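Local coordinates for DUF4136 domain-containing protein (Bacteroides thetaiotaomicron, PDB 4F54) that is of unknown function, belongs to the DUF4136 family and is probably a lipoprotein of the bacterial cell envelope, at residues G86-Y91 and P111-P116; E105-Y110 and S139-M144. All blocks are in the same frame, centred on the assembly; numbering follows the deposited sequence.

In the fold
Interactions 1 and 2 sit on one face of the mixed beta-sheet, where the long loop between strand 85-92 and strand 139-146 folds back over the two strands it connects. The strands are antiparallel neighbours, and the contact centres lie about 7 Å apart. Along the chain the order is 86-91, 105-110, 111-116, 139-144, so the segments alternate. Helix 56-70 covers the other face of these strands, meeting V89 through Y65 and F140 through I61. E143 joins the contacts: its OE1 lies 2.6 Å from Y113 OH and 2.8 Å from Q88 NE2, both probable hydrogen bonds. Loop 105-116 is thus fastened as one layer over the sheet, with E143 gripped from both contacts.

Interaction 1: residues G86-Y91 and P111-P116; sequences GIQVSY and PGYWGP
Q88 lays its side chain alongside W114, CB over the indole face and the amide running back past it. CB stands 3.6 Å from the centroid of the five-membered ring and only 5° off its normal, a clear CH-pi contact. CG takes the position between the backbone N and the carbonyl carbon (chi1 58°) and lies 4.0 Å from W114 CD1. Beyond it the chain is extended: CD comes beside W114 CB and CG, and OE1 ends 3.3 Å from W114 CB, with the amide plane 21° from the indole plane. OE1 is hydrogen-bonded to W119, and NE2 has its polar partner in E143. This is a strand-to-loop contact: residues 86-91 belong to strand 85-92 of the mixed sheet, and 111-116 to the aromatic-rich loop that returns over it before helix 116-119. At the NE1 edge of the indole, S90 OG lies in the ring plane and V89 O near it. W114 NE1 makes weak, well-bent hydrogen bonds to both, at 3.0 Å to S90 OG and 3.4 Å to V89 O, so one N-H is divided between two acceptors. Y113 crosses Q88 with its ring perpendicular to the amide; its OH and CE2 lie beside Q88 NE2, the OH at 3.7 Å. A water lies 2.7 Å from S90 OG, donating to Y113 OH at 2.8 Å and more weakly to Q88 O.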
loop_
_atom_site.group_PDB
_atom_site.type_symbol
_atom_site.label_atom_id
_atom_site.label_comp_id
_atom_site.label_asym_id
_atom_site.label_seq_id
_atom_site.Cartn_x
_atom_site.Cartn_y
_atom_site.Cartn_z
ATOM N N GLY A 86 10.325 -0.225 0.748
ATOM C CA GLY A 86 9.550 0.413 -0.320
ATOM C C GLY A 86 8.103 0.447 0.052
ATOM O O GLY A 86 7.624 -0.458 0.735
ATOM N N ILE A 87 7.376 1.494 -0.370
ATOM C CA ILE A 87 5.946 1.534 -0.217
ATOM C C ILE A 87 5.308 1.754 -1.581
ATOM O O ILE A 87 5.721 2.651 -2.365
ATOM C CB ILE A 87 5.522 2.684 0.735
ATOM C CG1 ILE A 87 6.138 2.502 2.139
ATOM C CG2 ILE A 87 3.981 2.811 0.851
ATOM C CD1 ILE A 87 5.928 3.706 3.055
ATOM N N GLN A 88 4.278 0.937 -1.864
ATOM C CA GLN A 88 3.466 1.109 -3.073
ATOM C C GLN A 88 2.005 1.220 -2.641
ATOM O O GLN A 88 1.553 0.525 -1.697
ATOM C CB GLN A 88 3.663 -0.071 -4.057
ATOM C CG GLN A 88 3.329 -1.466 -3.485
ATOM C CD GLN A 88 3.861 -2.608 -4.293
ATOM O OE1 GLN A 88 4.851 -2.435 -5.041
ATOM N NE2 GLN A 88 3.212 -3.779 -4.218
ATOM N N VAL A 89 1.291 2.155 -3.283
ATOM C CA VAL A 89 -0.100 2.531 -2.940
ATOM C C VAL A 89 -0.931 2.354 -4.209
ATOM O O VAL A 89 -0.528 2.785 -5.300
ATOM C CB VAL A 89 -0.229 3.992 -2.444
ATOM C CG1 VAL A 89 -1.674 4.319 -2.038
ATOM C CG2 VAL A 89 0.721 4.299 -1.244
ATOM N N SER A 90 -2.099 1.746 -4.069
ATOM C CA SER A 90 -3.061 1.583 -5.163
ATOM C C SER A 90 -4.488 1.967 -4.737
ATOM O O SER A 90 -4.902 1.710 -3.605
ATOM C CB SER A 90 -3.107 0.151 -5.674
ATOM O OG SER A 90 -1.805 -0.308 -6.032
ATOM N N TYR A 91 -5.176 2.650 -5.643
ATOM C CA TYR A 91 -6.588 2.968 -5.528
ATOM C C TYR A 91 -7.429 2.022 -6.411
ATOM O O TYR A 91 -7.181 1.948 -7.602
ATOM C CB TYR A 91 -6.807 4.392 -5.964
ATOM C CG TYR A 91 -8.229 4.857 -5.915
ATOM C CD1 TYR A 91 -8.897 4.980 -4.689
ATOM C CD2 TYR A 91 -8.928 5.224 -7.065
ATOM C CE1 TYR A 91 -10.214 5.459 -4.613
ATOM C CE2 TYR A 91 -10.251 5.683 -6.998
ATOM C CZ TYR A 91 -10.913 5.770 -5.766
ATOM O OH TYR A 91 -12.236 6.239 -5.710
ATOM N N PRO A 111 -3.806 -7.205 -14.069
ATOM C CA PRO A 111 -2.596 -7.259 -14.955
ATOM C C PRO A 111 -1.653 -6.075 -14.790
ATOM O O PRO A 111 -0.476 -6.236 -14.944
ATOM C CB PRO A 111 -3.186 -7.301 -16.362
ATOM C CG PRO A 111 -4.559 -7.858 -16.168
ATOM C CD PRO A 111 -5.046 -7.306 -14.864
ATOM N N GLY A 112 -2.169 -4.906 -14.467
ATOM C CA GLY A 112 -1.316 -3.727 -14.287
ATOM C C GLY A 112 -0.748 -3.505 -12.902
ATOM O O GLY A 112 -0.191 -2.450 -12.634
ATOM N N TYR A 113 -0.875 -4.478 -12.004
ATOM C CA TYR A 113 -0.490 -4.255 -10.617
ATOM C C TYR A 113 1.020 -4.069 -10.542
ATOM O O TYR A 113 1.742 -4.596 -11.380
ATOM C CB TYR A 113 -0.891 -5.437 -9.732
ATOM C CG TYR A 113 -0.802 -5.101 -8.250
ATOM C CD1 TYR A 113 -1.659 -4.138 -7.721
ATOM C CD2 TYR A 113 0.201 -5.633 -7.429
ATOM C CE1 TYR A 113 -1.557 -3.767 -6.417
ATOM C CE2 TYR A 113 0.268 -5.292 -6.080
ATOM C CZ TYR A 113 -0.567 -4.335 -5.623
ATOM O OH TYR A 113 -0.518 -3.994 -4.313
ATOM N N TRP A 114 1.470 -3.375 -9.510
ATOM C CA TRP A 114 2.907 -3.269 -9.219
ATOM C C TRP A 114 3.628 -4.572 -9.381
ATOM O O TRP A 114 3.128 -5.608 -8.943
ATOM C CB TRP A 114 3.097 -2.792 -7.779
ATOM C CG TRP A 114 2.487 -1.455 -7.494
ATOM C CD1 TRP A 114 1.225 -1.180 -6.926
ATOM C CD2 TRP A 114 3.067 -0.157 -7.762
ATOM N NE1 TRP A 114 1.037 0.170 -6.776
ATOM C CE2 TRP A 114 2.086 0.848 -7.317
ATOM C CE3 TRP A 114 4.288 0.277 -8.245
ATOM C CZ2 TRP A 114 2.344 2.226 -7.395
ATOM C CZ3 TRP A 114 4.489 1.662 -8.390
ATOM C CH2 TRP A 114 3.561 2.601 -7.923
ATOM N N GLY A 115 4.752 -4.557 -10.099
ATOM C CA GLY A 115 5.570 -5.730 -10.217
ATOM C C GLY A 115 6.743 -5.704 -9.283
ATOM O O GLY A 115 7.304 -4.634 -9.028
ATOM N N PRO A 116 7.204 -6.895 -8.848
ATOM C CA PRO A 116 8.427 -6.865 -8.011
ATOM C C PRO A 116 9.602 -6.222 -8.692
ATOM O O PRO A 116 10.501 -5.632 -8.042
ATOM C CB PRO A 116 8.722 -8.345 -7.763
ATOM C CG PRO A 116 7.353 -8.963 -7.778
ATOM C CD PRO A 116 6.609 -8.249 -8.883
HETATM O O HOH W 1 -0.562 -1.204 -3.764
#

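Interaction 2: residues E105-Y110 and S139-M144; sequences EWWWGY and SFITEM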
loop_
_atom_site.group_PDB
_atom_site.type_symbol
_atom_site.label_atom_id
_atom_site.label_comp_id
_atom_site.label_asym_id
_atom_site.label_seq_id
_atom_site.Cartn_x
_atom_site.Cartn_y
_atom_site.Cartn_z
ATOM N N GLU A 105 -4.504 -12.521 -1.789
ATOM C CA GLU A 105 -3.907 -11.294 -2.353
ATOM C C GLU A 105 -4.502 -11.092 -3.755
ATOM O O GLU A 105 -3.824 -11.267 -4.782
ATOM C CB GLU A 105 -2.388 -11.443 -2.435
ATOM C CG GLU A 105 -1.711 -11.664 -1.090
ATOM C CD GLU A 105 -1.693 -13.102 -0.601
ATOM O OE1 GLU A 105 -2.080 -14.006 -1.363
ATOM O OE2 GLU A 105 -1.327 -13.297 0.594
ATOM N N TRP A 106 -5.787 -10.734 -3.796
ATOM C CA TRP A 106 -6.550 -10.728 -5.050
ATOM C C TRP A 106 -6.057 -9.653 -5.977
ATOM O O TRP A 106 -6.231 -9.775 -7.164
ATOM C CB TRP A 106 -8.080 -10.626 -4.826
ATOM C CG TRP A 106 -8.513 -9.793 -3.644
ATOM C CD1 TRP A 106 -8.929 -10.246 -2.404
ATOM C CD2 TRP A 106 -8.563 -8.322 -3.558
ATOM N NE1 TRP A 106 -9.211 -9.190 -1.557
ATOM C CE2 TRP A 106 -9.006 -8.004 -2.185
ATOM C CE3 TRP A 106 -8.295 -7.267 -4.450
ATOM C CZ2 TRP A 106 -9.176 -6.697 -1.750
ATOM C CZ3 TRP A 106 -8.470 -5.953 -3.981
ATOM C CH2 TRP A 106 -8.889 -5.683 -2.655
ATOM N N TRP A 107 -5.374 -8.637 -5.448
ATOM C CA TRP A 107 -4.906 -7.508 -6.228
ATOM C C TRP A 107 -3.880 -7.977 -7.181
ATOM O O TRP A 107 -3.700 -7.327 -8.181
ATOM C CB TRP A 107 -4.423 -6.365 -5.338
ATOM C CG TRP A 107 -3.617 -6.803 -4.138
ATOM C CD1 TRP A 107 -2.230 -6.911 -4.040
ATOM C CD2 TRP A 107 -4.135 -7.225 -2.827
ATOM N NE1 TRP A 107 -1.863 -7.344 -2.806
ATOM C CE2 TRP A 107 -2.982 -7.521 -2.009
ATOM C CE3 TRP A 107 -5.401 -7.361 -2.272
ATOM C CZ2 TRP A 107 -3.099 -8.007 -0.719
ATOM C CZ3 TRP A 107 -5.507 -7.806 -0.941
ATOM C CH2 TRP A 107 -4.356 -8.099 -0.181
ATOM N N TRP A 108 -3.213 -9.110 -6.913
ATOM C CA TRP A 108 -2.256 -9.675 -7.875
ATOM C C TRP A 108 -2.890 -10.077 -9.162
ATOM O O TRP A 108 -2.165 -10.269 -10.155
ATOM C CB TRP A 108 -1.574 -10.920 -7.355
ATOM C CG TRP A 108 -0.686 -10.690 -6.173
ATOM C CD1 TRP A 108 -0.143 -9.504 -5.705
ATOM C CD2 TRP A 108 -0.211 -11.710 -5.273
ATOM N NE1 TRP A 108 0.617 -9.717 -4.592
ATOM C CE2 TRP A 108 0.613 -11.023 -4.279
ATOM C CE3 TRP A 108 -0.383 -13.094 -5.188
ATOM C CZ2 TRP A 108 1.223 -11.707 -3.239
ATOM C CZ3 TRP A 108 0.278 -13.761 -4.155
ATOM C CH2 TRP A 108 1.049 -13.078 -3.211
ATOM N N GLY A 109 -4.196 -10.271 -9.170
ATOM C CA GLY A 109 -4.930 -10.617 -10.391
ATOM C C GLY A 109 -5.111 -9.456 -11.365
ATOM O O GLY A 109 -5.552 -9.678 -12.476
ATOM N N TYR A 110 -4.810 -8.223 -10.951
ATOM C CA TYR A 110 -4.896 -7.086 -11.862
ATOM C C TYR A 110 -3.647 -7.075 -12.733
ATOM O O TYR A 110 -2.524 -6.974 -12.189
ATOM C CB TYR A 110 -4.983 -5.763 -11.103
ATOM C CG TYR A 110 -5.032 -4.565 -11.989
ATOM C CD1 TYR A 110 -5.999 -4.472 -12.978
ATOM C CD2 TYR A 110 -4.092 -3.548 -11.896
ATOM C CE1 TYR A 110 -6.058 -3.396 -13.834
ATOM C CE2 TYR A 110 -4.153 -2.439 -12.728
ATOM C CZ TYR A 110 -5.124 -2.373 -13.696
ATOM O OH TYR A 110 -5.151 -1.309 -14.552
ATOM N N SER A 139 -11.422 2.280 -2.566
ATOM C CA SER A 139 -10.650 1.695 -1.471
ATOM C C SER A 139 -9.171 1.710 -1.858
ATOM O O SER A 139 -8.829 1.855 -3.008
ATOM C CB SER A 139 -11.122 0.262 -1.262
ATOM O OG SER A 139 -12.487 0.214 -0.856
ATOM N N PHE A 140 -8.297 1.618 -0.860
ATOM C CA PHE A 140 -6.837 1.643 -1.075
ATOM C C PHE A 140 -6.173 0.386 -0.540
ATOM O O PHE A 140 -6.455 -0.021 0.553
ATOM C CB PHE A 140 -6.155 2.842 -0.434
ATOM C CG PHE A 140 -6.621 4.202 -0.950
ATOM C CD1 PHE A 140 -7.765 4.818 -0.442
ATOM C CD2 PHE A 140 -5.856 4.899 -1.889
ATOM C CE1 PHE A 140 -8.147 6.089 -0.908
ATOM C CE2 PHE A 140 -6.244 6.151 -2.363
ATOM C CZ PHE A 140 -7.401 6.738 -1.877
ATOM N N ILE A 141 -5.230 -0.166 -1.327
ATOM C CA ILE A 141 -4.320 -1.264 -0.874
ATOM C C ILE A 141 -2.914 -0.686 -0.912
ATOM O O ILE A 141 -2.481 -0.201 -1.950
ATOM C CB ILE A 141 -4.331 -2.525 -1.782
ATOM C CG1 ILE A 141 -5.574 -3.371 -1.581
ATOM C CG2 ILE A 141 -3.118 -3.459 -1.521
ATOM C CD1 ILE A 141 -5.617 -4.113 -0.239
ATOM N N THR A 142 -2.228 -0.751 0.223
ATOM C CA THR A 142 -0.883 -0.244 0.413
ATOM C C THR A 142 -0.048 -1.389 0.931
ATOM O O THR A 142 -0.437 -2.102 1.844
ATOM C CB THR A 142 -0.857 0.937 1.364
ATOM O OG1 THR A 142 -1.684 1.962 0.811
ATOM C CG2 THR A 142 0.624 1.433 1.650
ATOM N N GLU A 143 1.116 -1.565 0.335
ATOM C CA GLU A 143 2.093 -2.610 0.730
ATOM C C GLU A 143 3.469 -1.970 0.941
ATOM O O GLU A 143 3.926 -1.121 0.149
ATOM C CB GLU A 143 2.170 -3.729 -0.315
ATOM C CG GLU A 143 0.868 -4.515 -0.429
ATOM C CD GLU A 143 0.892 -5.471 -1.630
ATOM O OE1 GLU A 143 1.244 -5.042 -2.743
ATOM O OE2 GLU A 143 0.584 -6.676 -1.464
HETATM N N MSE A 144 4.130 -2.462 1.979
HETATM C CA MSE A 144 5.465 -2.104 2.410
HETATM C C MSE A 144 6.330 -3.327 2.260
HETATM O O MSE A 144 6.013 -4.407 2.749
HETATM C CB MSE A 144 5.497 -1.596 3.861
HETATM C CG MSE A 144 6.860 -1.032 4.263
HETATM SE SE MSE A 144 6.794 -0.413 6.115
HETATM C CE MSE A 144 5.212 0.805 5.982
HETATM O O HOH W 2 2.223 -7.837 -3.328
#
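I141 packs against W107, joining strand 139-146 to a 3-10 turn at 106-109 in the loop over the sheet. Backbone bonds W108 N to E105 O and G109 N to W106 O, at 3.1 and 2.9 Å, define that turn, which presents three consecutive tryptophans. At I141 the contact is apolar. CG2, anti to the backbone N, stands about 4.0 Å above the W107 ring plane, over the centre of the indole. E105 CA lies over the rim of the opposite face, so the indole is flanked by its own turn and the strand. In the conformer given, one of two deposited, I141 CD1 makes a CH-pi contact with the six-membered ring, 4.0 Å from its centroid and 22° off the normal, and CG1 reaches W106 CH2 at 4.2 Å. Two residues on, E143 extends its carboxylate to the polar edge of W107. NE1 donates to OE2 at 2.9 Å with an N-H...O angle of 142°; the donor approaches from above the carboxylate plane, 60° out of it, and OE2 in turn is tilted out of the indole plane. Both oxygens of this buried carboxylate have several polar partners: OE2 also bonds Y127 OH, while OE1 is held by residues of interaction 1. A water completes the link to W108, accepting from its NE1 at 2.8 Å and donating to E143 OE2 at 2.7 Å.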